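Local coordinates for phosphoribosylglycinamide synthetase (Anaerococcus prevotii, PDB 4DIM), which probably works as an ATP-dependent ligase of the ATP-grasp superfamily, binding ATP and a metal ion, at residues A[288-300]-A[313-326]. Numbering follows the deposited sequence.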
# COMPACT_ATOMS: atom_id res chain seq x y z
N LEU A 288 11.56 0.29 3.77
CA LEU A 288 11.52 0.57 5.21
C LEU A 288 11.34 -0.67 6.07
O LEU A 288 11.84 -0.70 7.21
CB LEU A 288 10.44 1.59 5.57
CG LEU A 288 10.62 3.00 4.98
CD1 LEU A 288 9.47 3.79 5.25
CD2 LEU A 288 11.84 3.69 5.51
N VAL A 289 10.70 -1.74 5.51
CA VAL A 289 10.63 -3.04 6.19
C VAL A 289 12.06 -3.59 6.27
O VAL A 289 12.48 -4.09 7.31
CB VAL A 289 9.70 -4.07 5.51
CG1 VAL A 289 9.65 -5.35 6.30
CG2 VAL A 289 8.28 -3.55 5.39
N GLU A 290 12.80 -3.49 5.16
CA GLU A 290 14.19 -3.97 5.05
C GLU A 290 15.09 -3.24 6.06
O GLU A 290 15.73 -3.90 6.86
CB GLU A 290 14.73 -3.82 3.60
CG GLU A 290 14.14 -4.86 2.65
CD GLU A 290 14.54 -4.86 1.18
OE1 GLU A 290 14.90 -3.79 0.63
OE2 GLU A 290 14.36 -5.92 0.54
N ILE A 291 15.02 -1.91 6.11
CA ILE A 291 15.78 -1.08 7.09
C ILE A 291 15.45 -1.48 8.55
O ILE A 291 16.35 -1.73 9.34
CB ILE A 291 15.49 0.45 6.86
CG1 ILE A 291 16.19 0.98 5.62
CG2 ILE A 291 15.85 1.28 8.07
CD1 ILE A 291 15.63 2.29 5.03
N ASN A 292 14.16 -1.51 8.90
CA ASN A 292 13.66 -1.79 10.24
C ASN A 292 13.99 -3.15 10.78
O ASN A 292 14.29 -3.23 11.96
CB ASN A 292 12.18 -1.62 10.28
CG ASN A 292 11.55 -1.74 11.60
OD1 ASN A 292 10.98 -2.77 11.89
ND2 ASN A 292 11.64 -0.69 12.42
N TYR A 293 13.96 -4.20 9.97
CA TYR A 293 14.31 -5.55 10.48
C TYR A 293 15.68 -6.05 10.02
O TYR A 293 16.11 -7.11 10.49
CB TYR A 293 13.27 -6.56 10.05
CG TYR A 293 11.92 -6.29 10.66
CD1 TYR A 293 11.70 -6.47 12.01
CD2 TYR A 293 10.86 -5.81 9.88
CE1 TYR A 293 10.47 -6.19 12.59
CE2 TYR A 293 9.63 -5.51 10.45
CZ TYR A 293 9.43 -5.74 11.80
OH TYR A 293 8.24 -5.49 12.41
N GLY A 294 16.34 -5.34 9.10
CA GLY A 294 17.61 -5.77 8.53
C GLY A 294 17.48 -7.06 7.74
O GLY A 294 18.30 -7.98 7.88
N ILE A 295 16.44 -7.11 6.90
CA ILE A 295 16.12 -8.29 6.09
C ILE A 295 16.04 -7.93 4.59
O ILE A 295 16.23 -6.76 4.20
CB ILE A 295 14.77 -8.92 6.56
CG1 ILE A 295 13.61 -7.91 6.47
CG2 ILE A 295 14.89 -9.52 7.95
CD1 ILE A 295 12.31 -8.47 6.63
N GLU A 296 15.81 -8.98 3.77
CA GLU A 296 15.55 -8.95 2.32
C GLU A 296 14.09 -9.39 2.12
O GLU A 296 13.78 -10.58 2.08
CB GLU A 296 16.55 -9.86 1.61
CG GLU A 296 17.98 -9.38 1.76
CD GLU A 296 18.99 -10.26 1.06
OE1 GLU A 296 19.38 -11.31 1.63
OE2 GLU A 296 19.36 -9.91 -0.09
N TYR A 297 13.20 -8.41 2.10
CA TYR A 297 11.76 -8.57 2.08
C TYR A 297 11.22 -8.81 0.68
O TYR A 297 10.34 -9.65 0.55
CB TYR A 297 11.17 -7.32 2.70
CG TYR A 297 9.70 -7.41 3.01
CD1 TYR A 297 9.19 -8.44 3.77
CD2 TYR A 297 8.84 -6.37 2.66
CE1 TYR A 297 7.85 -8.48 4.14
CE2 TYR A 297 7.49 -6.42 2.97
CZ TYR A 297 7.00 -7.46 3.74
OH TYR A 297 5.69 -7.47 4.13
N TYR A 298 11.80 -8.21 -0.38
CA TYR A 298 11.40 -8.61 -1.74
C TYR A 298 11.75 -10.04 -2.00
O TYR A 298 11.10 -10.65 -2.84
CB TYR A 298 12.04 -7.76 -2.82
CG TYR A 298 11.55 -6.32 -2.89
CD1 TYR A 298 10.26 -6.01 -3.33
CD2 TYR A 298 12.40 -5.26 -2.56
CE1 TYR A 298 9.83 -4.69 -3.41
CE2 TYR A 298 11.97 -3.95 -2.62
CZ TYR A 298 10.72 -3.66 -3.13
OH TYR A 298 10.40 -2.34 -3.32
N LYS A 299 12.80 -10.57 -1.35
CA LYS A 299 13.22 -11.96 -1.51
C LYS A 299 12.27 -12.87 -0.81
O LYS A 299 12.02 -13.95 -1.30
CB LYS A 299 14.65 -12.18 -1.02
CG LYS A 299 15.67 -11.66 -2.01
CD LYS A 299 17.06 -12.04 -1.66
CE LYS A 299 18.00 -11.49 -2.69
NZ LYS A 299 19.42 -11.74 -2.34
N MSE A 300 11.71 -12.42 0.33
CA MSE A 300 10.70 -13.17 1.09
C MSE A 300 9.43 -13.25 0.28
O MSE A 300 8.81 -14.32 0.20
CB MSE A 300 10.41 -12.51 2.46
CG MSE A 300 11.51 -12.71 3.48
SE MSE A 300 11.39 -11.60 5.01
CE MSE A 300 9.72 -12.34 5.66
N PHE A 313 15.11 -16.02 4.96
CA PHE A 313 15.49 -14.60 4.97
C PHE A 313 15.08 -13.93 6.28
O PHE A 313 15.82 -13.08 6.75
CB PHE A 313 14.86 -13.85 3.78
CG PHE A 313 15.13 -14.50 2.45
CD1 PHE A 313 16.37 -14.39 1.85
CD2 PHE A 313 14.20 -15.36 1.88
CE1 PHE A 313 16.68 -15.11 0.69
CE2 PHE A 313 14.51 -16.09 0.73
CZ PHE A 313 15.73 -15.93 0.12
N TRP A 314 13.91 -14.30 6.87
CA TRP A 314 13.40 -13.74 8.14
C TRP A 314 14.28 -14.17 9.33
O TRP A 314 14.33 -13.48 10.34
CB TRP A 314 11.92 -14.20 8.37
CG TRP A 314 11.27 -13.71 9.64
CD1 TRP A 314 10.79 -14.49 10.66
CD2 TRP A 314 11.03 -12.34 10.03
NE1 TRP A 314 10.22 -13.69 11.64
CE2 TRP A 314 10.38 -12.37 11.29
CE3 TRP A 314 11.26 -11.10 9.42
CZ2 TRP A 314 10.02 -11.20 11.97
CZ3 TRP A 314 10.86 -9.95 10.08
CH2 TRP A 314 10.30 -10.01 11.36
N SER A 315 14.95 -15.31 9.23
CA SER A 315 15.82 -15.81 10.29
C SER A 315 17.18 -15.07 10.32
O SER A 315 17.93 -15.25 11.27
CB SER A 315 16.04 -17.31 10.14
OG SER A 315 16.73 -17.60 8.93
N GLN A 316 17.49 -14.24 9.30
CA GLN A 316 18.72 -13.44 9.27
C GLN A 316 18.43 -12.00 9.70
O GLN A 316 19.21 -11.10 9.44
CB GLN A 316 19.34 -13.46 7.86
CG GLN A 316 19.71 -14.85 7.34
CD GLN A 316 20.60 -15.60 8.31
OE1 GLN A 316 21.58 -15.04 8.82
NE2 GLN A 316 20.25 -16.84 8.64
N LYS A 317 17.32 -11.79 10.39
CA LYS A 317 16.96 -10.46 10.80
C LYS A 317 17.88 -9.98 11.90
O LYS A 317 18.46 -10.80 12.62
CB LYS A 317 15.48 -10.39 11.23
CG LYS A 317 15.13 -11.09 12.57
CD LYS A 317 13.75 -10.68 13.07
CE LYS A 317 13.79 -9.37 13.83
NZ LYS A 317 12.48 -9.00 14.43
N SER A 318 17.98 -8.65 12.05
CA SER A 318 18.76 -8.03 13.11
C SER A 318 17.94 -8.03 14.36
O SER A 318 16.72 -8.08 14.29
CB SER A 318 19.15 -6.60 12.72
OG SER A 318 20.10 -6.64 11.66
N LYS A 319 18.59 -7.97 15.50
CA LYS A 319 17.93 -7.95 16.80
C LYS A 319 17.57 -6.51 17.17
O LYS A 319 16.77 -6.32 18.08
CB LYS A 319 18.84 -8.59 17.86
CG LYS A 319 19.03 -10.11 17.72
CD LYS A 319 18.01 -10.93 18.55
CE LYS A 319 18.55 -12.29 18.96
NZ LYS A 319 17.55 -13.05 19.75
N GLU A 320 18.18 -5.52 16.49
CA GLU A 320 17.92 -4.09 16.67
C GLU A 320 17.01 -3.56 15.56
O GLU A 320 16.95 -4.13 14.48
CB GLU A 320 19.25 -3.30 16.63
CG GLU A 320 20.17 -3.56 17.82
CD GLU A 320 21.66 -3.70 17.55
OE1 GLU A 320 22.09 -3.62 16.37
OE2 GLU A 320 22.41 -3.90 18.53
N ASN A 321 16.33 -2.44 15.82
CA ASN A 321 15.44 -1.81 14.83
C ASN A 321 15.97 -0.44 14.47
O ASN A 321 15.77 0.51 15.24
CB ASN A 321 13.96 -1.69 15.31
CG ASN A 321 13.28 -2.98 15.71
OD1 ASN A 321 12.65 -3.06 16.78
ND2 ASN A 321 13.27 -3.97 14.81
N LYS A 322 16.57 -0.31 13.28
CA LYS A 322 17.09 0.97 12.80
C LYS A 322 15.93 1.87 12.32
O LYS A 322 14.88 1.37 11.90
CB LYS A 322 18.12 0.76 11.66
CG LYS A 322 19.10 1.91 11.48
CD LYS A 322 20.55 1.48 11.32
CE LYS A 322 21.50 2.65 11.50
NZ LYS A 322 22.92 2.23 11.60
N ALA A 323 16.09 3.19 12.47
CA ALA A 323 15.13 4.14 11.96
C ALA A 323 15.38 4.30 10.43
O ALA A 323 16.49 4.10 9.96
CB ALA A 323 15.25 5.47 12.68
N GLY A 324 14.28 4.52 9.70
CA GLY A 324 14.24 4.75 8.27
C GLY A 324 13.25 5.86 7.91
O GLY A 324 12.25 6.08 8.63
N LEU A 325 13.59 6.62 6.85
CA LEU A 325 12.80 7.75 6.33
C LEU A 325 12.87 7.71 4.82
O LEU A 325 13.96 7.67 4.26
CB LEU A 325 13.32 9.11 6.87
CG LEU A 325 12.69 10.41 6.31
CD1 LEU A 325 11.20 10.48 6.57
CD2 LEU A 325 13.33 11.62 6.88
N ALA A 326 11.73 7.72 4.16
CA ALA A 326 11.62 7.70 2.70
C ALA A 326 10.77 8.84 2.30
O ALA A 326 9.68 8.98 2.84
CB ALA A 326 11.02 6.40 2.20
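W314 turns the edge of its indole toward the face of Y293. The planes stand at 68° and the six-membered rings lie 5.2 Å apart between centroids, a T-shaped pair. W314 has CG anti to its own N (chi1 180°), which carries the indole to Y293 and to I295 CD1, the latter at the indole edge. F209 of strand 206-219 meets both rings. N292 OD1 sits over the other face of Y293.

F313 packs on helix 297-305. K299 CB lies 3.9 Å from the ring centroid, almost on the ring normal, a CH-pi contact. The K299 chain runs on extended, and its NZ forms a salt bridge with E296. The M300 and F313 side chains pass in opposite directions, M300 CG 3.6 Å from F313 CB; L29 of helix 20-29 also touches F313. Replacing F313 by an alanine is likely to leave K299 CB without an aromatic face and to open a gap beside M300.

Two hydrogen bonds tie the end of helix 285-293 to the returning loop. S318 N gives a fairly straight bond to Y293 O (2.9 Å, 162°). N321 ND2 reaches N292 O at 3.1 Å, tilted from the carbonyl plane. G294 leaves the helix with positive phi; a CB there would clash with S318 OG.

L288 CD2 rests on G324 C at 3.5 Å, and I291 CG2 meets A323 O. A CB on G324 would clash with both side chains. Helix 288-293 thus runs nearly antiparallel to strand 323-326 and packs on that strand's large antiparallel sheet, in what is probably an ATP-grasp fold.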